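Local coordinates for probable uracil-DNA glycosylase (Acanthamoeba polyphaga mimivirus, PDB 5X55), which belongs to the uracil-DNA glycosylase superfamily and has an alpha/beta fold around a parallel sheet of four strands in the order 2-1-3-4, at residues K112-C117 / V165-L170; R161-P166 / T260-S265. One frame throughout, in Å; residues are numbered along the deposited sequence.

In the fold
Going from the N terminus, the chain passes 112-117, runs through helices 135-142 and 146-159, and returns at 165-170, where contact 1 closes a loop in which helix makes up just under half. Contact 2 begins on the same returning piece: 161-166 leaves the end of helix 146-159 and pairs with 260-265. That second loop takes in strands 185-189 and 251-255 of the parallel sheet and helix 219-230. The two loops follow one another, overlapping where they meet, with V165 and P166 common to both contacts. The piece 161-170 therefore joins the short helix 114-117 to strand 260-261, which comes just after strand 251-255 at an outer side of the parallel sheet.

Contact 1: K112-C117 / V165-L170; sequences KSWIEC and VPYPEL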
loop_
_atom_site.group_PDB
_atom_site.type_symbol
_atom_site.label_atom_id
_atom_site.label_comp_id
_atom_site.label_asym_id
_atom_site.label_seq_id
_atom_site.Cartn_x
_atom_site.Cartn_y
_atom_site.Cartn_z
ATOM N N LYS A 112 11.982 4.473 -15.697
ATOM C CA LYS A 112 12.366 3.344 -16.525
ATOM C C LYS A 112 11.568 2.096 -16.148
ATOM O O LYS A 112 11.216 1.886 -14.982
ATOM C CB LYS A 112 13.859 3.070 -16.362
ATOM C CG LYS A 112 14.760 4.178 -16.867
ATOM C CD LYS A 112 15.989 4.338 -15.965
ATOM C CE LYS A 112 16.805 3.051 -15.865
ATOM N NZ LYS A 112 17.854 3.113 -14.777
ATOM N N SER A 113 11.320 1.240 -17.140
ATOM C CA SER A 113 10.692 -0.047 -16.878
ATOM C C SER A 113 11.704 -1.022 -16.283
ATOM O O SER A 113 12.896 -0.740 -16.175
ATOM C CB SER A 113 10.074 -0.626 -18.157
ATOM O OG SER A 113 11.074 -1.062 -19.069
ATOM N N TRP A 114 11.219 -2.205 -15.908
ATOM C CA TRP A 114 12.094 -3.215 -15.325
ATOM C C TRP A 114 13.219 -3.611 -16.275
ATOM O O TRP A 114 14.389 -3.668 -15.874
ATOM C CB TRP A 114 11.275 -4.428 -14.907
ATOM C CG TRP A 114 10.527 -4.157 -13.645
ATOM C CD1 TRP A 114 9.381 -3.416 -13.513
ATOM C CD2 TRP A 114 10.884 -4.585 -12.330
ATOM N NE1 TRP A 114 9.004 -3.362 -12.195
ATOM C CE2 TRP A 114 9.898 -4.083 -11.447
ATOM C CE3 TRP A 114 11.933 -5.353 -11.809
ATOM C CZ2 TRP A 114 9.935 -4.319 -10.070
ATOM C CZ3 TRP A 114 11.967 -5.592 -10.439
ATOM C CH2 TRP A 114 10.969 -5.069 -9.584
ATOM N N ILE A 115 12.888 -3.889 -17.541
ATOM C CA ILE A 115 13.923 -4.321 -18.479
ATOM C C ILE A 115 14.901 -3.186 -18.805
ATOM O O ILE A 115 16.030 -3.449 -19.234
ATOM C CB ILE A 115 13.279 -4.926 -19.750
ATOM C CG1 ILE A 115 14.324 -5.676 -20.577
ATOM C CG2 ILE A 115 12.584 -3.868 -20.593
ATOM C CD1 ILE A 115 15.028 -6.793 -19.804
ATOM N N GLU A 116 14.522 -1.929 -18.572
ATOM C CA GLU A 116 15.477 -0.835 -18.738
ATOM C C GLU A 116 16.424 -0.711 -17.542
ATOM O O GLU A 116 17.631 -0.512 -17.738
ATOM C CB GLU A 116 14.729 0.475 -18.993
ATOM C CG GLU A 116 13.684 0.321 -20.098
ATOM C CD GLU A 116 13.003 1.625 -20.500
ATOM O OE1 GLU A 116 12.794 1.845 -21.712
ATOM O OE2 GLU A 116 12.665 2.428 -19.610
ATOM N N CYS A 117 15.908 -0.840 -16.302
ATOM C CA CYS A 117 16.759 -0.790 -15.105
ATOM C C CYS A 117 17.661 -2.004 -14.986
ATOM O O CYS A 117 18.723 -1.920 -14.361
ATOM C CB CYS A 117 15.929 -0.716 -13.817
ATOM S SG CYS A 117 14.918 0.733 -13.663
ATOM N N VAL A 165 4.633 -4.245 -13.171
ATOM C CA VAL A 165 4.238 -2.933 -12.665
ATOM C C VAL A 165 4.125 -3.064 -11.149
ATOM O O VAL A 165 3.855 -4.168 -10.648
ATOM C CB VAL A 165 2.923 -2.443 -13.293
ATOM C CG1 VAL A 165 3.074 -2.273 -14.803
ATOM C CG2 VAL A 165 1.750 -3.402 -12.948
ATOM N N PRO A 166 4.388 -2.004 -10.369
ATOM C CA PRO A 166 4.902 -0.709 -10.831
ATOM C C PRO A 166 6.364 -0.804 -11.273
ATOM O O PRO A 166 6.994 -1.823 -10.995
ATOM C CB PRO A 166 4.769 0.179 -9.591
ATOM C CG PRO A 166 4.974 -0.784 -8.449
ATOM C CD PRO A 166 4.252 -2.046 -8.899
ATOM N N TYR A 167 6.874 0.237 -11.945
ATOM C CA TYR A 167 8.266 0.274 -12.371
ATOM C C TYR A 167 9.186 0.311 -11.152
ATOM O O TYR A 167 8.768 0.700 -10.055
ATOM C CB TYR A 167 8.508 1.478 -13.276
ATOM C CG TYR A 167 7.881 1.334 -14.655
ATOM C CD1 TYR A 167 7.307 0.133 -15.056
ATOM C CD2 TYR A 167 7.876 2.391 -15.556
ATOM C CE1 TYR A 167 6.748 -0.004 -16.296
ATOM C CE2 TYR A 167 7.311 2.262 -16.810
ATOM C CZ TYR A 167 6.747 1.061 -17.170
ATOM O OH TYR A 167 6.175 0.915 -18.405
ATOM N N PRO A 168 10.440 -0.128 -11.313
ATOM C CA PRO A 168 11.265 -0.395 -10.128
ATOM C C PRO A 168 11.627 0.853 -9.336
ATOM O O PRO A 168 11.792 0.762 -8.118
ATOM C CB PRO A 168 12.505 -1.105 -10.700
ATOM C CG PRO A 168 12.445 -0.944 -12.143
ATOM C CD PRO A 168 11.068 -0.615 -12.557
ATOM N N GLU A 169 11.731 2.019 -9.968
ATOM C CA GLU A 169 11.972 3.211 -9.173
ATOM C C GLU A 169 10.752 3.608 -8.354
ATOM O O GLU A 169 10.876 4.460 -7.467
ATOM C CB GLU A 169 12.395 4.379 -10.067
ATOM C CG GLU A 169 13.659 4.114 -10.897
ATOM C CD GLU A 169 14.021 5.290 -11.808
ATOM O OE1 GLU A 169 14.725 6.219 -11.329
ATOM O OE2 GLU A 169 13.586 5.298 -12.988
ATOM N N LEU A 170 9.589 3.009 -8.618
ATOM C CA LEU A 170 8.400 3.227 -7.801
ATOM C C LEU A 170 8.061 2.044 -6.901
ATOM O O LEU A 170 7.130 2.148 -6.095
ATOM C CB LEU A 170 7.204 3.538 -8.692
ATOM C CG LEU A 170 7.410 4.711 -9.630
ATOM C CD1 LEU A 170 6.170 4.887 -10.496
ATOM C CD2 LEU A 170 7.682 5.948 -8.796
HETATM O O HOH W 1 11.640 2.923 -12.785
#
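E169 OE2 is held by K112 N, at 3.3 Å from the nitrogen and nearly in line with the C-O bond, and by a water that donates to it. The loop 165-170, between strand 164-165 and helix 173-177, here packs on the N-terminal end of helix 114-117, where S113 is the N-cap. The same water accepts from E169 N. Beyond CG the E169 chain is extended (chi2 178°), which carries the carboxylate across to K112, while OE1 forms a salt bridge with R96.

E116, three residues on from the N-cap, turns its carboxylate back to S113: S113 N approaches OE2 from above the carboxylate plane, at 3.1 Å, which supplies the side-chain-to-N-cap half of a capping box. The N-cap residue also lies on an aromatic ring. S113 CA sits 3.7 Å over the centre of the Y167 ring, a CH-pi contact almost on the ring normal, and S113 CB rests above the CE1-CZ side.

W114 reaches further into the loop. Its NE1 donates to P166 O at 2.8 Å in a nearly straight bond (169°), with the carbonyl oxygen in the indole plane. Over one face of the same indole comes P168, whose CD stands 3.5 Å from the centroid of the five-membered ring. W114 is thus fixed at its edge by a polar bond and on that face by a proline. P168 also touches L128, and its CG meets SG of C117, one helical turn on from S113, at 3.4 Å.

Contact 2: R161-P166 / T260-S265; sequences RQRIVP and TVLNES
This is a minimal antiparallel strand pairing: 164-165 against 260-261, a two-stranded sheet separate from the parallel one, made just after the chain leaves helix 146-159. That helix ends in a Schellman motif with R161 at C-prime.

V165 and T260 form the hydrogen-bonded pair, with V165 N to T260 O and T260 N to V165 O both 2.9 Å. I164 and V261 are the non-hydrogen-bonded pair, their CA atoms 4.5 Å apart. One residue further out, L262 N donates to R163 O at 2.8 Å, R163 being the centre of an inverse gamma turn.

On one face V165 CG2 and T260 CG2 lie side by side, 3.6 Å apart, and V165 CG1 meets L262 CD1, the two side chains crossing at about a right angle. R163 runs alongside L262, bringing NH1 to within 3.7 Å of L262 CD2, which lies at the edge of the guanidinium. On the I164 and V261 face, I164 packs on Y157 and L158 of helix 146-159 and on W114, while V261 CG2 touches Q162 OE1.

Beyond the strand a type II turn, V261 to E264, reverses the chain and is closed by E264 N to V261 O. T260 braces it: OG1, anti to the backbone N (chi1 -170°), donates to E264 O at 2.8 Å and has a weak hydrogen bond with V267 N.

All three hydrogen bonds between the segments join main chain to main chain, so this polar link does not depend on side-chain groups, which add mainly apolar packing.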
loop_
_atom_site.group_PDB
_atom_site.type_symbol
_atom_site.label_atom_id
_atom_site.label_comp_id
_atom_site.label_asym_id
_atom_site.label_seq_id
_atom_site.Cartn_x
_atom_site.Cartn_y
_atom_site.Cartn_z
ATOM N N ARG A 161 10.218 -11.477 -20.386
ATOM C CA ARG A 161 9.790 -10.175 -20.908
ATOM C C ARG A 161 8.402 -9.758 -20.416
ATOM O O ARG A 161 7.679 -9.052 -21.125
ATOM C CB ARG A 161 9.831 -10.152 -22.438
ATOM C CG ARG A 161 11.196 -10.441 -23.035
ATOM C CD ARG A 161 12.200 -9.319 -22.772
ATOM N NE ARG A 161 13.560 -9.788 -22.574
ATOM C CZ ARG A 161 14.675 -9.105 -22.821
ATOM N NH1 ARG A 161 14.589 -7.864 -23.274
ATOM N NH2 ARG A 161 15.857 -9.648 -22.592
ATOM N N GLN A 162 8.013 -10.152 -19.198
ATOM C CA GLN A 162 6.747 -9.694 -18.628
ATOM C C GLN A 162 6.852 -8.244 -18.181
ATOM O O GLN A 162 7.864 -7.835 -17.605
ATOM C CB GLN A 162 6.354 -10.566 -17.443
ATOM C CG GLN A 162 6.126 -12.014 -17.819
ATOM C CD GLN A 162 5.785 -12.871 -16.623
ATOM O OE1 GLN A 162 5.900 -12.433 -15.475
ATOM N NE2 GLN A 162 5.353 -14.107 -16.887
ATOM N N ARG A 163 5.784 -7.471 -18.411
ATOM C CA ARG A 163 5.765 -6.043 -18.067
ATOM C C ARG A 163 5.315 -5.874 -16.619
ATOM O O ARG A 163 4.161 -5.559 -16.316
ATOM C CB ARG A 163 4.857 -5.271 -19.020
ATOM C CG ARG A 163 4.887 -5.796 -20.428
ATOM C CD ARG A 163 4.349 -4.856 -21.405
ATOM N NE ARG A 163 5.385 -3.986 -21.910
ATOM C CZ ARG A 163 5.306 -2.691 -22.128
ATOM N NH1 ARG A 163 4.192 -2.078 -21.897
ATOM N NH2 ARG A 163 6.370 -2.056 -22.565
ATOM N N ILE A 164 6.264 -6.074 -15.711
ATOM C CA ILE A 164 5.997 -5.907 -14.292
ATOM C C ILE A 164 5.662 -4.455 -13.991
ATOM O O ILE A 164 6.294 -3.536 -14.521
ATOM C CB ILE A 164 7.215 -6.378 -13.493
ATOM C CG1 ILE A 164 7.490 -7.855 -13.808
ATOM C CG2 ILE A 164 7.020 -6.081 -12.016
ATOM C CD1 ILE A 164 8.684 -8.437 -13.065
ATOM N N VAL A 165 4.633 -4.245 -13.171
ATOM C CA VAL A 165 4.238 -2.933 -12.665
ATOM C C VAL A 165 4.125 -3.064 -11.149
ATOM O O VAL A 165 3.855 -4.168 -10.648
ATOM C CB VAL A 165 2.923 -2.443 -13.293
ATOM C CG1 VAL A 165 3.074 -2.273 -14.803
ATOM C CG2 VAL A 165 1.750 -3.402 -12.948
ATOM N N PRO A 166 4.388 -2.004 -10.369
ATOM C CA PRO A 166 4.902 -0.709 -10.831
ATOM C C PRO A 166 6.364 -0.804 -11.273
ATOM O O PRO A 166 6.994 -1.823 -10.995
ATOM C CB PRO A 166 4.769 0.179 -9.591
ATOM C CG PRO A 166 4.974 -0.784 -8.449
ATOM C CD PRO A 166 4.252 -2.046 -8.899
ATOM N N THR A 260 2.554 -6.728 -10.025
ATOM C CA THR A 260 1.790 -7.603 -10.890
ATOM C C THR A 260 2.328 -7.417 -12.304
ATOM O O THR A 260 3.392 -6.831 -12.503
ATOM C CB THR A 260 0.283 -7.340 -10.744
ATOM O OG1 THR A 260 -0.450 -8.363 -11.433
ATOM C CG2 THR A 260 -0.120 -5.945 -11.255
ATOM N N VAL A 261 1.621 -7.953 -13.287
ATOM C CA VAL A 261 1.964 -7.775 -14.695
ATOM C C VAL A 261 0.924 -6.853 -15.300
ATOM O O VAL A 261 -0.268 -6.957 -14.979
ATOM C CB VAL A 261 2.024 -9.121 -15.455
ATOM C CG1 VAL A 261 2.196 -8.899 -16.956
ATOM C CG2 VAL A 261 3.158 -9.981 -14.923
ATOM N N LEU A 262 1.376 -5.935 -16.155
ATOM C CA LEU A 262 0.457 -5.015 -16.811
ATOM C C LEU A 262 -0.702 -5.774 -17.454
ATOM O O LEU A 262 -0.495 -6.764 -18.161
ATOM C CB LEU A 262 1.210 -4.209 -17.865
ATOM C CG LEU A 262 0.495 -2.990 -18.434
ATOM C CD1 LEU A 262 0.321 -1.943 -17.348
ATOM C CD2 LEU A 262 1.294 -2.449 -19.610
ATOM N N ASN A 263 -1.925 -5.303 -17.195
ATOM C CA ASN A 263 -3.172 -5.835 -17.744
ATOM C C ASN A 263 -3.505 -7.231 -17.227
ATOM O O ASN A 263 -4.362 -7.905 -17.810
ATOM C CB ASN A 263 -3.165 -5.854 -19.281
ATOM C CG ASN A 263 -3.037 -4.459 -19.888
ATOM O OD1 ASN A 263 -3.402 -3.457 -19.261
ATOM N ND2 ASN A 263 -2.490 -4.388 -21.101
ATOM N N GLU A 264 -2.845 -7.698 -16.162
ATOM C CA GLU A 264 -3.187 -8.958 -15.508
ATOM C C GLU A 264 -3.318 -8.701 -14.014
ATOM O O GLU A 264 -2.407 -8.142 -13.393
ATOM C CB GLU A 264 -2.129 -10.043 -15.771
ATOM C CG GLU A 264 -1.598 -10.045 -17.195
ATOM C CD GLU A 264 -0.812 -11.305 -17.553
ATOM O OE1 GLU A 264 -0.114 -11.864 -16.673
ATOM O OE2 GLU A 264 -0.894 -11.731 -18.728
ATOM N N SER A 265 -4.431 -9.117 -13.429
ATOM C CA SER A 265 -4.705 -8.794 -12.037
ATOM C C SER A 265 -4.173 -9.875 -11.095
ATOM O O SER A 265 -4.450 -11.066 -11.273
ATOM C CB SER A 265 -6.207 -8.592 -11.838
ATOM O OG SER A 265 -6.926 -9.668 -12.409
#